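Possible sortase-like protein (Corynebacterium diphtheriae, PDB 5UUS) is probably a sortase, a membrane-tethered cysteine transpeptidase expected to cleave a sorting signal through an acyl-thioester intermediate. Local coordinates at residues A[71-76]-A[84-89]; A[43-48]-A[109-114]. All blocks are in the same frame, centred on the assembly; numbering follows the deposited sequence.

Interaction 1 (A[71-76]-A[84-89]); sequences GHYNDT and NFAVAG
The short antiparallel beta hairpin of strands 71-72 and 83-88 brings G71, H72 and Y73 against F85 to A88. G71 and A88 form a hydrogen-bonded pair, with G71 N to A88 O and A88 N to G71 O both at 2.9 Å. H72 and V87 follow as the non-hydrogen-bonded pair; beyond them Y73 N still donates to A86 O, tilted 32° from the carbonyl plane. The chain then leaves the strand in a type I turn from Y73 to T76, where Y73 O accepts from both T76 N and T76 OG1. T76 OG1, placed between backbone N and carbonyl carbon (chi1 73°), also takes a weak bond from A86 N at 3.4 Å. In the sortase barrel this hairpin stands between strands 54-59 and 188-193, and its second strand leads directly to H90, the predicted catalytic histidine. On the face carrying H72 and V87, the imidazole crosses F85 obliquely, CD2 lying 3.5 Å from F85 CE1; the planes are 29° apart and the rings slide past with little overlap. E59 holds H72 ND1, and Q77 O takes the bond from NE2. Y73 swings the other way: Y73 CD2 lies 3.6 Å from A86 CB, while the far end of the ring reaches A88 CB (3.8 Å from CZ). There its hydroxyl is hydrogen-bonded to T193 OG1.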
# COMPACT_ATOMS: atom_id res chain seq x y z
N GLY A 71 2.33 -10.55 -1.38
CA GLY A 71 2.79 -10.94 -0.05
C GLY A 71 3.33 -9.72 0.69
O GLY A 71 3.92 -8.84 0.08
N HIS A 72 3.13 -9.69 2.01
CA HIS A 72 3.66 -8.63 2.88
C HIS A 72 5.13 -8.89 3.23
O HIS A 72 5.46 -9.98 3.66
CB HIS A 72 2.80 -8.54 4.15
CG HIS A 72 3.29 -7.56 5.18
ND1 HIS A 72 3.61 -7.93 6.47
CD2 HIS A 72 3.49 -6.22 5.11
CE1 HIS A 72 3.99 -6.86 7.15
NE2 HIS A 72 3.93 -5.81 6.35
N TYR A 73 6.01 -7.90 3.03
CA TYR A 73 7.37 -7.97 3.56
C TYR A 73 7.32 -8.03 5.11
O TYR A 73 6.91 -7.08 5.76
CB TYR A 73 8.21 -6.77 3.11
CG TYR A 73 8.55 -6.72 1.62
CD1 TYR A 73 9.71 -7.30 1.13
CD2 TYR A 73 7.74 -6.04 0.74
CE1 TYR A 73 10.05 -7.22 -0.23
CE2 TYR A 73 8.06 -5.96 -0.64
CZ TYR A 73 9.22 -6.55 -1.11
OH TYR A 73 9.53 -6.45 -2.45
N ASN A 74 7.79 -9.13 5.67
CA ASN A 74 7.66 -9.43 7.10
C ASN A 74 8.07 -8.34 8.09
O ASN A 74 7.43 -8.15 9.13
CB ASN A 74 8.48 -10.67 7.41
CG ASN A 74 7.98 -11.87 6.69
OD1 ASN A 74 8.51 -12.25 5.65
ND2 ASN A 74 6.93 -12.49 7.23
N ASP A 75 9.17 -7.66 7.83
CA ASP A 75 9.61 -6.70 8.84
C ASP A 75 9.05 -5.29 8.63
O ASP A 75 9.51 -4.36 9.25
CB ASP A 75 11.14 -6.67 8.87
CG ASP A 75 11.74 -8.02 9.28
OD1 ASP A 75 11.17 -8.67 10.19
OD2 ASP A 75 12.76 -8.44 8.68
N THR A 76 8.04 -5.13 7.77
CA THR A 76 7.47 -3.81 7.55
C THR A 76 6.16 -3.63 8.31
O THR A 76 5.66 -4.58 8.90
CB THR A 76 7.25 -3.55 6.05
OG1 THR A 76 6.14 -4.32 5.58
CG2 THR A 76 8.53 -3.93 5.27
N ASN A 84 5.64 2.21 6.93
CA ASN A 84 5.52 1.72 5.55
C ASN A 84 5.00 0.29 5.51
O ASN A 84 5.66 -0.65 5.96
CB ASN A 84 6.89 1.85 4.87
CG ASN A 84 6.83 1.67 3.36
OD1 ASN A 84 5.80 1.30 2.77
ND2 ASN A 84 7.97 1.91 2.71
N PHE A 85 3.78 0.13 5.01
CA PHE A 85 3.18 -1.19 4.82
C PHE A 85 3.54 -1.64 3.38
O PHE A 85 2.98 -1.12 2.42
CB PHE A 85 1.67 -1.11 5.05
CG PHE A 85 0.89 -2.26 4.47
CD1 PHE A 85 1.13 -3.57 4.89
CD2 PHE A 85 -0.09 -2.04 3.50
CE1 PHE A 85 0.43 -4.65 4.33
CE2 PHE A 85 -0.81 -3.12 2.95
CZ PHE A 85 -0.53 -4.42 3.36
N ALA A 86 4.49 -2.57 3.24
CA ALA A 86 5.04 -2.95 1.93
C ALA A 86 4.64 -4.36 1.49
O ALA A 86 4.65 -5.30 2.28
CB ALA A 86 6.58 -2.84 1.95
N VAL A 87 4.28 -4.49 0.21
CA VAL A 87 3.94 -5.77 -0.37
C VAL A 87 4.62 -5.93 -1.73
O VAL A 87 4.87 -4.95 -2.44
CB VAL A 87 2.41 -5.97 -0.53
CG1 VAL A 87 1.69 -5.91 0.82
CG2 VAL A 87 1.84 -4.93 -1.49
N ALA A 88 4.90 -7.18 -2.07
CA ALA A 88 5.45 -7.57 -3.37
C ALA A 88 4.36 -8.34 -4.11
O ALA A 88 3.52 -8.96 -3.49
CB ALA A 88 6.70 -8.46 -3.19
N GLY A 89 4.41 -8.33 -5.43
CA GLY A 89 3.48 -9.13 -6.20
C GLY A 89 4.01 -9.34 -7.61
O GLY A 89 4.82 -8.54 -8.11

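Interaction 2 (A[43-48]-A[109-114])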
# COMPACT_ATOMS: atom_id res chain seq x y z
N ARG A 43 -6.95 -8.09 2.48
CA ARG A 43 -7.44 -8.07 1.12
C ARG A 43 -7.28 -6.67 0.56
O ARG A 43 -7.55 -5.69 1.26
CB ARG A 43 -8.89 -8.50 1.07
CG ARG A 43 -9.45 -8.57 -0.31
CD ARG A 43 -10.86 -9.12 -0.28
NE ARG A 43 -10.92 -10.48 0.24
CZ ARG A 43 -11.88 -10.93 1.05
NH1 ARG A 43 -12.85 -10.11 1.44
NH2 ARG A 43 -11.86 -12.19 1.47
N MET A 44 -6.83 -6.56 -0.69
CA MET A 44 -6.70 -5.23 -1.29
C MET A 44 -7.55 -5.06 -2.54
O MET A 44 -7.74 -6.00 -3.31
CB MET A 44 -5.23 -4.90 -1.62
CG MET A 44 -4.55 -5.82 -2.64
SD MET A 44 -2.86 -5.23 -3.03
CE MET A 44 -3.19 -3.79 -4.03
N TYR A 45 -8.07 -3.84 -2.70
CA TYR A 45 -8.88 -3.46 -3.84
C TYR A 45 -8.29 -2.19 -4.49
O TYR A 45 -7.85 -1.27 -3.80
CB TYR A 45 -10.32 -3.15 -3.43
CG TYR A 45 -11.00 -4.14 -2.52
CD1 TYR A 45 -10.67 -4.22 -1.17
CD2 TYR A 45 -12.04 -4.92 -2.99
CE1 TYR A 45 -11.34 -5.11 -0.33
CE2 TYR A 45 -12.71 -5.82 -2.16
CZ TYR A 45 -12.35 -5.90 -0.83
OH TYR A 45 -13.02 -6.77 0.00
N ILE A 46 -8.35 -2.14 -5.82
CA ILE A 46 -7.99 -0.92 -6.55
C ILE A 46 -9.16 -0.58 -7.46
O ILE A 46 -9.25 -1.13 -8.57
CB ILE A 46 -6.70 -1.11 -7.36
CG1 ILE A 46 -5.57 -1.58 -6.44
CG2 ILE A 46 -6.35 0.19 -8.10
CD1 ILE A 46 -4.18 -1.64 -7.10
N PRO A 47 -10.07 0.30 -7.00
CA PRO A 47 -11.34 0.58 -7.69
C PRO A 47 -11.12 1.09 -9.11
O PRO A 47 -11.91 0.80 -10.00
CB PRO A 47 -11.99 1.65 -6.80
CG PRO A 47 -11.39 1.41 -5.43
CD PRO A 47 -9.97 1.01 -5.71
N GLN A 48 -10.02 1.79 -9.34
CA GLN A 48 -9.70 2.27 -10.68
C GLN A 48 -9.45 1.10 -11.61
O GLN A 48 -9.58 1.23 -12.82
CB GLN A 48 -8.49 3.22 -10.66
CG GLN A 48 -8.38 4.08 -11.91
CD GLN A 48 -9.64 4.89 -12.16
OE1 GLN A 48 -10.08 5.64 -11.29
NE2 GLN A 48 -10.24 4.72 -13.34
N ALA A 109 -7.13 5.41 -5.39
CA ALA A 109 -7.26 4.73 -4.10
C ALA A 109 -6.76 3.29 -4.15
O ALA A 109 -6.98 2.57 -5.13
CB ALA A 109 -8.73 4.75 -3.62
N ILE A 110 -6.07 2.89 -3.09
CA ILE A 110 -5.80 1.49 -2.84
C ILE A 110 -6.50 1.20 -1.50
O ILE A 110 -6.16 1.78 -0.48
CB ILE A 110 -4.31 1.18 -2.73
CG1 ILE A 110 -3.49 1.89 -3.85
CG2 ILE A 110 -4.08 -0.35 -2.62
CD1 ILE A 110 -3.86 1.46 -5.19
N VAL A 111 -7.50 0.31 -1.51
CA VAL A 111 -8.24 0.01 -0.29
C VAL A 111 -7.77 -1.32 0.28
O VAL A 111 -7.66 -2.31 -0.44
CB VAL A 111 -9.76 -0.03 -0.55
CG1 VAL A 111 -10.50 -0.29 0.76
CG2 VAL A 111 -10.22 1.30 -1.18
N VAL A 112 -7.46 -1.32 1.58
CA VAL A 112 -6.94 -2.50 2.25
C VAL A 112 -7.83 -2.86 3.44
O VAL A 112 -8.10 -2.04 4.32
CB VAL A 112 -5.49 -2.31 2.71
CG1 VAL A 112 -4.90 -3.61 3.25
CG2 VAL A 112 -4.64 -1.82 1.53
N GLU A 113 -8.30 -4.09 3.43
CA GLU A 113 -9.15 -4.60 4.47
C GLU A 113 -8.39 -5.60 5.32
O GLU A 113 -7.73 -6.51 4.77
CB GLU A 113 -10.37 -5.25 3.82
CG GLU A 113 -11.35 -5.84 4.73
CD GLU A 113 -12.34 -6.74 3.98
OE1 GLU A 113 -12.17 -6.97 2.74
OE2 GLU A 113 -13.27 -7.21 4.64
N THR A 114 -8.46 -5.47 6.64
CA THR A 114 -8.04 -6.57 7.49
C THR A 114 -9.26 -7.17 8.20
O THR A 114 -10.39 -6.72 8.00
CB THR A 114 -6.99 -6.13 8.53
OG1 THR A 114 -7.63 -5.38 9.56
CG2 THR A 114 -5.89 -5.30 7.87
O HOH W 1 -8.28 3.21 -7.50
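R43 to Y45 run antiparallel to V111 to E113, the axes of 43-45 and 109-114 approaching to 4.6 Å with 159° between their directions. R43 with E113 and Y45 with V111 are hydrogen-bonded pairs, each closed by two backbone bonds; E113 N to R43 O, at 2.8 Å, is nearly straight at 176°. Between them M44 and V112 make the non-hydrogen-bonded pair. Past Y45 the first segment turns into a 3-10 segment at P47, and a water takes over the bridging, accepting from Q48 N and donating to A109 O.

The side chains divide between the two faces of the sheet. On the R43, Y45, V111 and E113 face, the extended E113 side chain brings OE1 to the edge of the Y45 ring, in its plane, where Y45 OH donates to it at 2.9 Å. R43 lies alongside E113, its chain bent at chi3, and NH1 makes a long salt bridge of 3.5 Å to the same OE1, with guanidinium and carboxylate planes 75° apart. E113 OE2 pairs with K217, so two cations flank the carboxylate and would be expected to favour its ionised form.

This pairing builds one wall of the sortase beta-barrel, and the other face looks into its hydrophobic interior. There M44 CE lies 3.8 Å from I110 CG2, and I46 and I110 lie alongside each other, I110 CD1 3.7 Å from I46 CD1. M190 and M192 of strand 188-193 pack against I110 from across the barrel.

Interactions 1 and 2 are two pairings of one curled sheet, with strand 54-59 bridging them: it lies antiparallel to 40-45 and parallel to 71-72. Their centres are 15 Å apart, yet they meet inside the barrel, where F85 CE2 of interaction 1 lies 4.1 Å from V112 CG1 of interaction 2. I57 joins the same core, touching F85, V87 and M44. Interaction 1 is the nearer to the predicted catalytic H90: A88 to H90 is about 8 Å and M44 to H90 about 12 Å, side chain to side chain. Bound MPD, probably from the crystallisation liquor, lies about 3 Å from the Y73 side chain and also about 3 Å from that of E113.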